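Local coordinates for copper-containing nitrite reductase (Hyphomicrobium denitrificans 1NES1, PDB 6TFO), which probably reduces nitrite to nitric oxide with electrons from cytochrome c, working as a copper-dependent homotrimer, at residues P198-R203 with F259-A264; V208-K213 with V224-A229; M220-D225 with N274-L279. All blocks are in the same frame, centred on the assembly; numbering follows the deposited sequence.

Interaction 1: P198-R203 with F259-A264; sequences PFLRVR and FVYHCA. With CU (copper (II) ion), chain K; CU (copper (II) ion), chain J.
Tyr261 supplies most of the surface buried here, reaching from strand 257-262 to meet Pro198 with its hydroxyl and Leu200 with its ring. The phenol OH donates a very short hydrogen bond to the backbone oxygen of Pro198, with 2.5 Å between Tyr261 OH and Pro198 O. That carbonyl oxygen lies at the ring edge, near its plane. The proline ring crosses the tyrosine at about a right angle and brings Pro198 CD to 3.3 Å from Tyr261 OH, so the hydroxyl is packed by carbon as well as bonded. Leu200 comes from another side: its CD1 methyl sits over one face of the ring in a CH-pi contact, 4.2 Å from the centroid and displaced toward the CE1 rim, where Leu200 CD1 and Tyr261 CE1 are 3.9 Å apart. The tyrosine's first torsion, 71°, sets CG between its backbone N and carbonyl carbon and sends the ring across toward 198-203. A phenylalanine in place of Tyr261 would probably leave the Pro198 carbonyl without this donor. Strand 277-283 lies between strands 200-203 and 257-262 in one sheet of the cupredoxin domain, so the tyrosine spans an intervening strand. The next two residues bind two different copper ions: His262 NE2 holds one at 2.0 Å and Cys263 SG the other at 2.1 Å. One polar bond and an apolar ring face thus tie Pro198 and Leu200 to the chain just before this His-Cys bridge between the two copper sites.

Interaction 2: V208-K213 with V224-A229; sequences VELHLK and VDFHGA. With CU (copper (II) ion), chain K.
Leu210 projects from strand 207-214 toward Val224 and Phe226, with CD1 set against Phe226 and CD2 reaching both. Leu210 and Val224 meet tip to tip, the CD2 methyl of Leu210 standing 3.5 Å from Val224 CG1. The other methyl, CD1, approaches the far end of the phenyl ring, with 3.3 Å between Leu210 CD1 and Phe226 CZ. Leucine and phenylalanine come from opposite directions, and the ring presents its edge: CD1 lies near the ring plane, and CD2 is also at the edge, 3.7 Å from Phe226 CE2. With CG anti to the backbone N (chi1 -175°), Leu210 extends its branched end toward 224-229. Leu212, two residues along, adds its CD1 methyl from an oblique direction, 3.5 Å from Val224 CG1. That one valine methyl therefore receives both leucines, while Val224 CG2 lies over a face of the Phe226 ring, offset toward its rim. The contact joins the two sheets of a cupredoxin beta-sandwich: strand 207-214 belongs to one sheet and the short strand 225-226 is at the margin of the other. No hydrogen bond passes between the two segments, and the four touching side chains are buried. Tyr261 and Phe251 extend the aromatic packing around Phe226. Side chains adjoining Phe226 in sequence serve the copper site instead. His227 NE2 binds copper at 2.0 Å, and Asp225 OD2 accepts a hydrogen bond from the copper-bound water at 2.8 Å. His262 of the same chain and His419 of a neighbouring subunit supply the other protein ligands. Beyond Phe226 the chain turns sharply in a type I beta turn to Ala229, closed by a hydrogen bond from Ala229 N to Phe226 O.

Interaction 3: M220-D225 with N274-L279; sequences MIHSVD and NGMYGL. With CU (copper (II) ion), chain J.
His222 and Met276 meet through a shared metal: one copper ion is bound by His222 ND1 at 2.0 Å and by Met276 SD at 2.5 Å, the thioether bond being the longer. No hydrogen bond crosses between the segments. The two side chains cross at about a right angle, and their ligand atoms, His222 ND1 and Met276 SD, are 3.0 Å apart as neighbours in the coordination shell. The sulfur is oblique to the imidazole, 3.7 Å from the ring centroid and 53° off the normal. Beside it, the methionine methyl comes against the same nitrogen, with 3.4 Å between Met276 CE and His222 ND1. The methionine chain extends through chi2 and then bends at chi3, 79°, which turns CE toward the histidine while SD holds the metal. On the far side of the imidazole, NE2 donates to Glu175 OE1, a second-shell bond that helps, with the copper bond, to fix the rotation of the ring and would probably make ND1 a stronger donor to copper. Met276 follows Gly275, whose positive phi ends helix 268-274 in a Schellman motif; the methionine itself is the centre of an inverse gamma turn, and strand 277-283 begins just beyond it. Trp189 and Phe191 pack against its side chain. Cys263 and His271 complete the ligand set. Two histidines, a cysteine and a methionine, with one histidine on a separate loop and the other three ligands on or beside the 262-276 connection, make up the type 1 copper centre typical of cupredoxins, which in nitrite reductases takes up the incoming electron.

In the fold
All three contacts are buried within the same cupredoxin domain, and their chemistry changes with position. Interaction 2 is wholly apolar and joins the two sheets, whereas interaction 1 combines a hydrogen bond with ring packing across one sheet and interaction 3 is made by metal coordination at a copper site, between the 220-225 loop and the approach to strand 277-283. Interactions 1 and 2 converge on one copper ion through His262 and His227, and interactions 1 and 3 on the other through Cys263, His222 and Met276. Strand 257-262 sits at the hub: His262 O probably accepts a hydrogen bond from Asp225 N, and Tyr261 N probably donates one to Gly278 O. Val224 and Asp225 belong to both interactions 2 and 3.

Interaction 1: P198-R203 with F259-A264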
ATOM      1  N   PRO C 198      34.878  12.091  31.144  1.00 49.27           N
ATOM      2  CA  PRO C 198      35.667  13.017  31.954  1.00 51.22           C
ATOM      3  C   PRO C 198      36.495  13.956  31.073  1.00 46.95           C
ATOM      4  O   PRO C 198      36.972  13.500  30.052  1.00 52.04           O
ATOM      5  CB  PRO C 198      36.553  12.087  32.793  1.00 51.11           C
ATOM      6  CG  PRO C 198      35.728  10.822  32.899  1.00 53.69           C
ATOM      7  CD  PRO C 198      35.083  10.690  31.537  1.00 49.13           C
ATOM      8  N   PHE C 199      36.590  15.232  31.459  1.00 48.51           N
ATOM      9  CA  PHE C 199      37.533  16.225  30.878  1.00 52.65           C
ATOM     10  C   PHE C 199      38.957  15.887  31.356  1.00 46.43           C
ATOM     11  O   PHE C 199      39.235  15.965  32.548  1.00 44.72           O
ATOM     12  CB  PHE C 199      37.131  17.656  31.256  1.00 57.16           C
ATOM     13  CG  PHE C 199      37.859  18.734  30.495  1.00 57.09           C
ATOM     14  CD1 PHE C 199      39.156  19.097  30.838  1.00 54.65           C
ATOM     15  CD2 PHE C 199      37.242  19.389  29.439  1.00 57.68           C
ATOM     16  CE1 PHE C 199      39.818  20.091  30.134  1.00 56.40           C
ATOM     17  CE2 PHE C 199      37.907  20.384  28.738  1.00 61.41           C
ATOM     18  CZ  PHE C 199      39.192  20.733  29.086  1.00 58.25           C
ATOM     19  N   LEU C 200      39.812  15.456  30.439  1.00 45.51           N
ATOM     20  CA  LEU C 200      41.220  15.097  30.731  1.00 49.67           C
ATOM     21  C   LEU C 200      42.101  16.315  30.427  1.00 54.97           C
ATOM     22  O   LEU C 200      41.972  16.910  29.336  1.00 47.74           O
ATOM     23  CB  LEU C 200      41.611  13.883  29.892  1.00 48.85           C
ATOM     24  CG  LEU C 200      40.671  12.687  30.005  1.00 49.80           C
ATOM     25  CD1 LEU C 200      41.136  11.555  29.093  1.00 51.78           C
ATOM     26  CD2 LEU C 200      40.576  12.209  31.451  1.00 49.25           C
ATOM     27  N   ARG C 201      42.924  16.701  31.399  1.00 58.77           N
ATOM     28  CA  ARG C 201      43.758  17.933  31.366  1.00 51.93           C
ATOM     29  C   ARG C 201      45.182  17.535  31.755  1.00 47.27           C
ATOM     30  O   ARG C 201      45.395  17.075  32.898  1.00 46.11           O
ATOM     31  CB  ARG C 201      43.183  18.992  32.312  1.00 51.65           C
ATOM     32  CG  ARG C 201      43.637  20.406  31.988  1.00 53.19           C
ATOM     33  CD  ARG C 201      42.755  21.435  32.663  1.00 54.27           C
ATOM     34  NE  ARG C 201      43.021  22.794  32.188  1.00 50.56           N
ATOM     35  CZ  ARG C 201      42.156  23.808  32.244  1.00 46.78           C
ATOM     36  NH1 ARG C 201      40.934  23.641  32.723  1.00 43.99           N
ATOM     37  NH2 ARG C 201      42.515  24.990  31.789  1.00 49.64           N
ATOM     38  N   VAL C 202      46.094  17.625  30.801  1.00 42.98           N
ATOM     39  CA  VAL C 202      47.541  17.374  31.006  1.00 46.32           C
ATOM     40  C   VAL C 202      48.331  18.555  30.414  1.00 52.56           C
ATOM     41  O   VAL C 202      47.719  19.501  29.835  1.00 52.49           O
ATOM     42  CB  VAL C 202      47.940  16.022  30.386  1.00 46.51           C
ATOM     43  CG1 VAL C 202      47.174  14.881  31.042  1.00 45.57           C
ATOM     44  CG2 VAL C 202      47.778  16.006  28.864  1.00 47.93           C
ATOM     45  N   ARG C 203      49.650  18.523  30.601  1.00 56.43           N
ATOM     46  CA  ARG C 203      50.602  19.527  30.078  1.00 52.81           C
ATOM     47  C   ARG C 203      51.346  18.848  28.923  1.00 50.24           C
ATOM     48  O   ARG C 203      51.617  17.642  29.047  1.00 50.88           O
ATOM     49  CB  ARG C 203      51.492  19.953  31.246  1.00 59.81           C
ATOM     50  CG  ARG C 203      52.630  20.882  30.863  1.00 70.43           C
ATOM     51  CD  ARG C 203      53.811  20.665  31.798  1.00 82.99           C
ATOM     52  NE  ARG C 203      54.750  21.775  31.724  1.00 81.69           N
ATOM     53  CZ  ARG C 203      55.673  21.932  30.773  1.00 82.98           C
ATOM     54  NH1 ARG C 203      55.843  21.028  29.819  1.00 83.81           N
ATOM     55  NH2 ARG C 203      56.456  22.993  30.794  1.00 96.39           N
ATOM     56  N   PHE C 259      41.491  18.238  22.277  1.00 46.59           N
ATOM     57  CA  PHE C 259      41.334  17.004  21.468  1.00 51.56           C
ATOM     58  C   PHE C 259      40.051  16.279  21.883  1.00 50.62           C
ATOM     59  O   PHE C 259      39.824  16.107  23.099  1.00 53.62           O
ATOM     60  CB  PHE C 259      42.571  16.120  21.642  1.00 54.58           C
ATOM     61  CG  PHE C 259      43.832  16.754  21.118  1.00 52.82           C
ATOM     62  CD1 PHE C 259      44.061  16.848  19.753  1.00 47.94           C
ATOM     63  CD2 PHE C 259      44.777  17.276  21.986  1.00 53.95           C
ATOM     64  CE1 PHE C 259      45.217  17.435  19.266  1.00 52.58           C
ATOM     65  CE2 PHE C 259      45.933  17.867  21.500  1.00 52.53           C
ATOM     66  CZ  PHE C 259      46.147  17.953  20.141  1.00 53.48           C
ATOM     67  N   VAL C 260      39.217  15.868  20.927  1.00 48.55           N
ATOM     68  CA  VAL C 260      38.118  14.922  21.274  1.00 47.12           C
ATOM     69  C   VAL C 260      38.779  13.546  21.381  1.00 44.56           C
ATOM     70  O   VAL C 260      39.727  13.279  20.609  1.00 42.25           O
ATOM     71  CB  VAL C 260      36.876  14.955  20.358  1.00 53.52           C
ATOM     72  CG1 VAL C 260      36.906  16.046  19.296  1.00 51.09           C
ATOM     73  CG2 VAL C 260      36.542  13.589  19.772  1.00 52.26           C
ATOM     74  N   TYR C 261      38.409  12.800  22.416  1.00 41.08           N
ATOM     75  CA  TYR C 261      38.637  11.337  22.506  1.00 43.98           C
ATOM     76  C   TYR C 261      37.261  10.660  22.404  1.00 47.45           C
ATOM     77  O   TYR C 261      36.216  11.315  22.724  1.00 43.10           O
ATOM     78  CB  TYR C 261      39.412  10.972  23.772  1.00 43.25           C
ATOM     79  CG  TYR C 261      38.659  11.094  25.075  1.00 44.49           C
ATOM     80  CD1 TYR C 261      38.632  12.286  25.780  1.00 40.56           C
ATOM     81  CD2 TYR C 261      37.991  10.003  25.625  1.00 45.47           C
ATOM     82  CE1 TYR C 261      37.953  12.397  26.983  1.00 42.65           C
ATOM     83  CE2 TYR C 261      37.311  10.102  26.831  1.00 42.08           C
ATOM     84  CZ  TYR C 261      37.301  11.303  27.520  1.00 42.98           C
ATOM     85  OH  TYR C 261      36.639  11.435  28.714  1.00 45.69           O
ATOM     86  N   HIS C 262      37.246   9.424  21.903  1.00 45.48           N
ATOM     87  CA  HIS C 262      36.016   8.615  21.669  1.00 45.93           C
ATOM     88  C   HIS C 262      36.383   7.133  21.705  1.00 43.67           C
ATOM     89  O   HIS C 262      37.558   6.800  21.451  1.00 40.82           O
ATOM     90  CB  HIS C 262      35.307   9.009  20.359  1.00 42.17           C
ATOM     91  CG  HIS C 262      36.133   8.905  19.117  1.00 47.34           C
ATOM     92  ND1 HIS C 262      36.433   7.689  18.515  1.00 48.17           N
ATOM     93  CD2 HIS C 262      36.699   9.863  18.339  1.00 52.45           C
ATOM     94  CE1 HIS C 262      37.172   7.892  17.438  1.00 48.76           C
ATOM     95  NE2 HIS C 262      37.356   9.235  17.309  1.00 52.88           N
ATOM     96  N   CYS C 263      35.403   6.283  21.982  1.00 43.08           N
ATOM     97  CA  CYS C 263      35.517   4.818  21.771  1.00 46.90           C
ATOM     98  C   CYS C 263      35.833   4.545  20.289  1.00 43.36           C
ATOM     99  O   CYS C 263      35.381   5.314  19.428  1.00 42.61           O
ATOM    100  CB  CYS C 263      34.240   4.120  22.213  1.00 48.47           C
ATOM    101  SG  CYS C 263      34.354   2.317  22.134  1.00 53.71           S
ATOM    102  N   ALA C 264      36.636   3.521  20.007  1.00 43.93           N
ATOM    103  CA  ALA C 264      37.028   3.119  18.637  1.00 43.30           C
ATOM    104  C   ALA C 264      36.904   1.601  18.505  1.00 45.68           C
ATOM    105  O   ALA C 264      37.813   1.001  17.931  1.00 51.32           O
ATOM    106  CB  ALA C 264      38.418   3.587  18.335  1.00 40.92           C
TER
HETATM  107 CU    CU K 502      38.512  10.067  15.938  0.70 53.22          CU
HETATM  108 CU    CU J 501      32.593   1.628  23.136  1.00 45.57          CU
HETATM  109  O   HOH W   1      39.289   8.619  14.669  1.00 56.67           O

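Interaction 2: V208-K213 with V224-A229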
ATOM      1  N   VAL C 208      51.269   9.937  29.708  1.00 62.66           N
ATOM      2  CA  VAL C 208      49.906   9.523  30.168  1.00 58.25           C
ATOM      3  C   VAL C 208      49.906   8.000  30.301  1.00 57.87           C
ATOM      4  O   VAL C 208      50.229   7.306  29.290  1.00 56.24           O
ATOM      5  CB  VAL C 208      48.794  10.029  29.225  1.00 55.21           C
ATOM      6  CG1 VAL C 208      47.443   9.432  29.571  1.00 53.87           C
ATOM      7  CG2 VAL C 208      48.714  11.555  29.210  1.00 52.42           C
ATOM      8  N   GLU C 209      49.661   7.530  31.529  1.00 55.96           N
ATOM      9  CA  GLU C 209      49.463   6.106  31.894  1.00 58.09           C
ATOM     10  C   GLU C 209      47.956   5.886  31.988  1.00 57.59           C
ATOM     11  O   GLU C 209      47.360   6.207  33.047  1.00 60.31           O
ATOM     12  CB  GLU C 209      50.152   5.769  33.215  1.00 58.53           C
ATOM     13  CG  GLU C 209      49.926   4.347  33.697  1.00 60.26           C
ATOM     14  CD  GLU C 209      50.450   4.107  35.102  1.00 62.72           C
ATOM     15  OE1 GLU C 209      49.742   3.495  35.917  1.00 60.59           O
ATOM     16  OE2 GLU C 209      51.564   4.568  35.389  1.00 77.52           O
ATOM     17  N   LEU C 210      47.360   5.422  30.890  1.00 57.58           N
ATOM     18  CA  LEU C 210      45.891   5.268  30.777  1.00 60.19           C
ATOM     19  C   LEU C 210      45.488   3.850  31.150  1.00 57.34           C
ATOM     20  O   LEU C 210      45.968   2.908  30.486  1.00 49.73           O
ATOM     21  CB  LEU C 210      45.409   5.559  29.363  1.00 59.11           C
ATOM     22  CG  LEU C 210      43.889   5.510  29.282  1.00 63.01           C
ATOM     23  CD1 LEU C 210      43.292   6.895  29.486  1.00 61.07           C
ATOM     24  CD2 LEU C 210      43.458   4.888  27.976  1.00 66.19           C
ATOM     25  N   HIS C 211      44.617   3.743  32.150  1.00 55.60           N
ATOM     26  CA  HIS C 211      43.923   2.491  32.535  1.00 58.78           C
ATOM     27  C   HIS C 211      42.479   2.570  32.027  1.00 60.10           C
ATOM     28  O   HIS C 211      41.758   3.497  32.470  1.00 65.98           O
ATOM     29  CB  HIS C 211      44.001   2.318  34.050  1.00 58.95           C
ATOM     30  CG  HIS C 211      45.366   1.968  34.534  1.00 63.85           C
ATOM     31  ND1 HIS C 211      45.675   0.710  35.027  1.00 67.56           N
ATOM     32  CD2 HIS C 211      46.506   2.687  34.588  1.00 62.12           C
ATOM     33  CE1 HIS C 211      46.945   0.679  35.377  1.00 62.60           C
ATOM     34  NE2 HIS C 211      47.475   1.882  35.120  1.00 59.78           N
ATOM     35  N   LEU C 212      42.082   1.681  31.108  1.00 60.08           N
ATOM     36  CA  LEU C 212      40.658   1.528  30.689  1.00 58.88           C
ATOM     37  C   LEU C 212      40.080   0.237  31.290  1.00 57.41           C
ATOM     38  O   LEU C 212      40.500  -0.859  30.845  1.00 55.91           O
ATOM     39  CB  LEU C 212      40.557   1.550  29.162  1.00 57.23           C
ATOM     40  CG  LEU C 212      39.174   1.927  28.626  1.00 60.79           C
ATOM     41  CD1 LEU C 212      39.277   2.562  27.246  1.00 62.09           C
ATOM     42  CD2 LEU C 212      38.256   0.711  28.578  1.00 63.55           C
ATOM     43  N   LYS C 213      39.170   0.383  32.270  1.00 53.92           N
ATOM     44  CA  LYS C 213      38.354  -0.700  32.887  1.00 51.74           C
ATOM     45  C   LYS C 213      36.991  -0.754  32.179  1.00 54.25           C
ATOM     46  O   LYS C 213      36.271   0.244  32.278  1.00 59.13           O
ATOM     47  CB  LYS C 213      38.160  -0.450  34.388  1.00 47.07           C
ATOM     48  N   VAL C 224      39.450   3.294  23.457  1.00 49.73           N
ATOM     49  CA  VAL C 224      39.564   4.773  23.363  1.00 47.33           C
ATOM     50  C   VAL C 224      40.638   5.132  22.341  1.00 46.95           C
ATOM     51  O   VAL C 224      41.701   4.488  22.327  1.00 47.51           O
ATOM     52  CB  VAL C 224      39.824   5.405  24.735  1.00 45.87           C
ATOM     53  CG1 VAL C 224      41.106   4.898  25.353  1.00 47.29           C
ATOM     54  CG2 VAL C 224      39.822   6.917  24.653  1.00 50.37           C
ATOM     55  N   ASP C 225      40.290   6.082  21.478  1.00 47.42           N
ATOM     56  CA  ASP C 225      41.164   6.813  20.534  1.00 45.99           C
ATOM     57  C   ASP C 225      41.172   8.244  21.059  1.00 47.35           C
ATOM     58  O   ASP C 225      40.068   8.805  21.208  1.00 48.56           O
ATOM     59  CB  ASP C 225      40.622   6.664  19.107  1.00 52.63           C
ATOM     60  CG  ASP C 225      41.148   7.629  18.058  1.00 55.15           C
ATOM     61  OD1 ASP C 225      42.058   8.395  18.385  1.00 64.33           O
ATOM     62  OD2 ASP C 225      40.622   7.602  16.907  1.00 62.08           O
ATOM     63  N   PHE C 226      42.351   8.754  21.439  1.00 50.79           N
ATOM     64  CA  PHE C 226      42.597  10.187  21.760  1.00 50.02           C
ATOM     65  C   PHE C 226      43.200  10.883  20.536  1.00 53.34           C
ATOM     66  O   PHE C 226      44.252  10.418  20.026  1.00 53.52           O
ATOM     67  CB  PHE C 226      43.591  10.347  22.907  1.00 46.41           C
ATOM     68  CG  PHE C 226      43.237   9.614  24.166  1.00 42.23           C
ATOM     69  CD1 PHE C 226      42.418  10.200  25.110  1.00 40.71           C
ATOM     70  CD2 PHE C 226      43.756   8.358  24.412  1.00 43.80           C
ATOM     71  CE1 PHE C 226      42.130   9.552  26.293  1.00 41.89           C
ATOM     72  CE2 PHE C 226      43.443   7.695  25.584  1.00 45.06           C
ATOM     73  CZ  PHE C 226      42.634   8.294  26.522  1.00 43.49           C
ATOM     74  N   HIS C 227      42.581  11.977  20.089  1.00 54.51           N
ATOM     75  CA  HIS C 227      43.063  12.756  18.922  1.00 56.66           C
ATOM     76  C   HIS C 227      44.407  13.407  19.267  1.00 56.83           C
ATOM     77  O   HIS C 227      45.093  13.831  18.313  1.00 58.95           O
ATOM     78  CB  HIS C 227      41.977  13.728  18.451  1.00 59.68           C
ATOM     79  CG  HIS C 227      40.867  13.041  17.732  1.00 64.79           C
ATOM     80  ND1 HIS C 227      39.942  13.736  16.990  1.00 67.37           N
ATOM     81  CD2 HIS C 227      40.555  11.727  17.615  1.00 63.75           C
ATOM     82  CE1 HIS C 227      39.086  12.884  16.470  1.00 70.66           C
ATOM     83  NE2 HIS C 227      39.440  11.644  16.837  1.00 69.48           N
ATOM     84  N   GLY C 228      44.758  13.455  20.563  1.00 59.27           N
ATOM     85  CA  GLY C 228      46.018  14.036  21.078  1.00 61.57           C
ATOM     86  C   GLY C 228      47.106  13.003  21.340  1.00 59.45           C
ATOM     87  O   GLY C 228      48.095  13.369  21.976  1.00 59.53           O
ATOM     88  N   ALA C 229      46.930  11.747  20.913  1.00 58.47           N
ATOM     89  CA  ALA C 229      47.935  10.663  21.040  1.00 58.13           C
ATOM     90  C   ALA C 229      48.452  10.282  19.652  1.00 60.28           C
ATOM     91  O   ALA C 229      47.662  10.312  18.674  1.00 55.59           O
ATOM     92  CB  ALA C 229      47.353   9.461  21.739  1.00 60.20           C
TER
HETATM   93 CU    CU K 502      38.512  10.067  15.938  0.70 53.22          CU
HETATM   94  O   HOH W   1      39.289   8.619  14.669  1.00 56.67           O

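Interaction 3: M220-D225 with N274-L279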
ATOM      1  N   MET C 220      29.324  -5.081  25.292  1.00 47.53           N
ATOM      2  CA  MET C 220      30.264  -4.792  24.180  1.00 49.20           C
ATOM      3  C   MET C 220      31.694  -4.624  24.702  1.00 50.17           C
ATOM      4  O   MET C 220      31.891  -4.154  25.840  1.00 52.44           O
ATOM      5  CB  MET C 220      29.852  -3.528  23.422  1.00 47.38           C
ATOM      6  CG  MET C 220      28.399  -3.514  23.031  1.00 46.56           C
ATOM      7  SD  MET C 220      27.919  -5.019  22.187  1.00 45.86           S
ATOM      8  CE  MET C 220      26.190  -4.624  21.902  1.00 47.16           C
ATOM      9  N   ILE C 221      32.652  -5.007  23.863  1.00 51.41           N
ATOM     10  CA  ILE C 221      34.062  -4.529  23.917  1.00 55.19           C
ATOM     11  C   ILE C 221      34.026  -2.991  23.842  1.00 48.83           C
ATOM     12  O   ILE C 221      33.177  -2.444  23.127  1.00 49.60           O
ATOM     13  CB  ILE C 221      34.886  -5.191  22.783  1.00 61.23           C
ATOM     14  CG1 ILE C 221      34.981  -6.717  22.932  1.00 54.32           C
ATOM     15  CG2 ILE C 221      36.265  -4.556  22.671  1.00 65.80           C
ATOM     16  CD1 ILE C 221      35.494  -7.441  21.699  1.00 50.91           C
ATOM     17  N   HIS C 222      34.867  -2.304  24.607  1.00 51.22           N
ATOM     18  CA  HIS C 222      35.076  -0.834  24.498  1.00 49.73           C
ATOM     19  C   HIS C 222      36.570  -0.510  24.388  1.00 49.27           C
ATOM     20  O   HIS C 222      37.415  -1.376  24.713  1.00 49.18           O
ATOM     21  CB  HIS C 222      34.418  -0.107  25.673  1.00 52.64           C
ATOM     22  CG  HIS C 222      32.941  -0.245  25.639  1.00 51.25           C
ATOM     23  ND1 HIS C 222      32.184   0.405  24.710  1.00 45.85           N
ATOM     24  CD2 HIS C 222      32.099  -1.001  26.370  1.00 48.85           C
ATOM     25  CE1 HIS C 222      30.924   0.079  24.882  1.00 49.47           C
ATOM     26  NE2 HIS C 222      30.845  -0.778  25.906  1.00 46.64           N
ATOM     27  N   SER C 223      36.870   0.710  23.953  1.00 44.86           N
ATOM     28  CA  SER C 223      38.235   1.172  23.631  1.00 49.35           C
ATOM     29  C   SER C 223      38.299   2.698  23.771  1.00 51.72           C
ATOM     30  O   SER C 223      37.291   3.308  24.178  1.00 49.85           O
ATOM     31  CB  SER C 223      38.611   0.715  22.246  1.00 49.96           C
ATOM     32  OG  SER C 223      37.751   1.309  21.281  1.00 47.92           O
ATOM     33  N   VAL C 224      39.450   3.294  23.457  1.00 49.73           N
ATOM     34  CA  VAL C 224      39.564   4.773  23.363  1.00 47.33           C
ATOM     35  C   VAL C 224      40.638   5.132  22.341  1.00 46.95           C
ATOM     36  O   VAL C 224      41.701   4.488  22.327  1.00 47.51           O
ATOM     37  CB  VAL C 224      39.824   5.405  24.735  1.00 45.87           C
ATOM     38  CG1 VAL C 224      41.106   4.898  25.353  1.00 47.29           C
ATOM     39  CG2 VAL C 224      39.822   6.917  24.653  1.00 50.37           C
ATOM     40  N   ASP C 225      40.290   6.082  21.478  1.00 47.42           N
ATOM     41  CA  ASP C 225      41.164   6.813  20.534  1.00 45.99           C
ATOM     42  C   ASP C 225      41.172   8.244  21.059  1.00 47.35           C
ATOM     43  O   ASP C 225      40.068   8.805  21.208  1.00 48.56           O
ATOM     44  CB  ASP C 225      40.622   6.664  19.107  1.00 52.63           C
ATOM     45  CG  ASP C 225      41.148   7.629  18.058  1.00 55.15           C
ATOM     46  OD1 ASP C 225      42.058   8.395  18.385  1.00 64.33           O
ATOM     47  OD2 ASP C 225      40.622   7.602  16.907  1.00 62.08           O
ATOM     48  N   ASN C 274      25.998   6.648  21.129  1.00 41.30           N
ATOM     49  CA  ASN C 274      25.517   6.105  22.428  1.00 41.73           C
ATOM     50  C   ASN C 274      26.112   6.892  23.592  1.00 41.90           C
ATOM     51  O   ASN C 274      25.525   6.811  24.684  1.00 37.86           O
ATOM     52  CB  ASN C 274      25.793   4.606  22.533  1.00 45.97           C
ATOM     53  CG  ASN C 274      24.743   3.770  21.827  1.00 43.33           C
ATOM     54  OD1 ASN C 274      24.770   2.550  21.919  1.00 49.49           O
ATOM     55  ND2 ASN C 274      23.840   4.407  21.105  1.00 36.09           N
ATOM     56  N   GLY C 275      27.241   7.584  23.373  1.00 44.29           N
ATOM     57  CA  GLY C 275      27.727   8.663  24.259  1.00 44.05           C
ATOM     58  C   GLY C 275      29.207   8.585  24.598  1.00 47.56           C
ATOM     59  O   GLY C 275      29.613   9.326  25.533  1.00 45.71           O
ATOM     60  N   MET C 276      29.994   7.773  23.876  1.00 47.28           N
ATOM     61  CA  MET C 276      31.416   7.496  24.219  1.00 48.69           C
ATOM     62  C   MET C 276      32.313   8.533  23.520  1.00 49.33           C
ATOM     63  O   MET C 276      33.056   8.182  22.575  1.00 44.95           O
ATOM     64  CB  MET C 276      31.807   6.051  23.880  1.00 46.37           C
ATOM     65  CG  MET C 276      30.900   5.022  24.575  1.00 49.00           C
ATOM     66  SD  MET C 276      31.554   3.313  24.663  1.00 41.81           S
ATOM     67  CE  MET C 276      32.677   3.510  26.036  1.00 46.05           C
ATOM     68  N   TYR C 277      32.253   9.781  24.007  1.00 48.54           N
ATOM     69  CA  TYR C 277      33.130  10.892  23.564  1.00 45.88           C
ATOM     70  C   TYR C 277      33.406  11.849  24.726  1.00 43.81           C
ATOM     71  O   TYR C 277      32.576  11.961  25.639  1.00 43.37           O
ATOM     72  CB  TYR C 277      32.513  11.619  22.364  1.00 47.76           C
ATOM     73  CG  TYR C 277      31.060  12.022  22.485  1.00 44.63           C
ATOM     74  CD1 TYR C 277      30.695  13.253  23.020  1.00 47.23           C
ATOM     75  CD2 TYR C 277      30.046  11.215  21.985  1.00 45.52           C
ATOM     76  CE1 TYR C 277      29.365  13.659  23.080  1.00 44.78           C
ATOM     77  CE2 TYR C 277      28.712  11.606  22.035  1.00 43.43           C
ATOM     78  CZ  TYR C 277      28.369  12.837  22.573  1.00 42.35           C
ATOM     79  OH  TYR C 277      27.067  13.229  22.628  1.00 35.88           O
ATOM     80  N   GLY C 278      34.554  12.533  24.666  1.00 45.41           N
ATOM     81  CA  GLY C 278      35.023  13.526  25.655  1.00 41.56           C
ATOM     82  C   GLY C 278      36.147  14.383  25.108  1.00 42.22           C
ATOM     83  O   GLY C 278      36.534  14.206  23.923  1.00 42.27           O
ATOM     84  N   LEU C 279      36.667  15.286  25.937  1.00 45.50           N
ATOM     85  CA  LEU C 279      37.759  16.227  25.550  1.00 44.58           C
ATOM     86  C   LEU C 279      39.009  15.953  26.395  1.00 45.53           C
ATOM     87  O   LEU C 279      38.871  15.703  27.607  1.00 46.22           O
ATOM     88  CB  LEU C 279      37.274  17.665  25.735  1.00 42.27           C
ATOM     89  CG  LEU C 279      36.312  18.200  24.677  1.00 42.20           C
ATOM     90  CD1 LEU C 279      35.964  19.650  24.965  1.00 47.15           C
ATOM     91  CD2 LEU C 279      36.878  18.065  23.275  1.00 42.82           C
TER
HETATM   92 CU    CU J 501      32.593   1.628  23.136  1.00 45.57          CU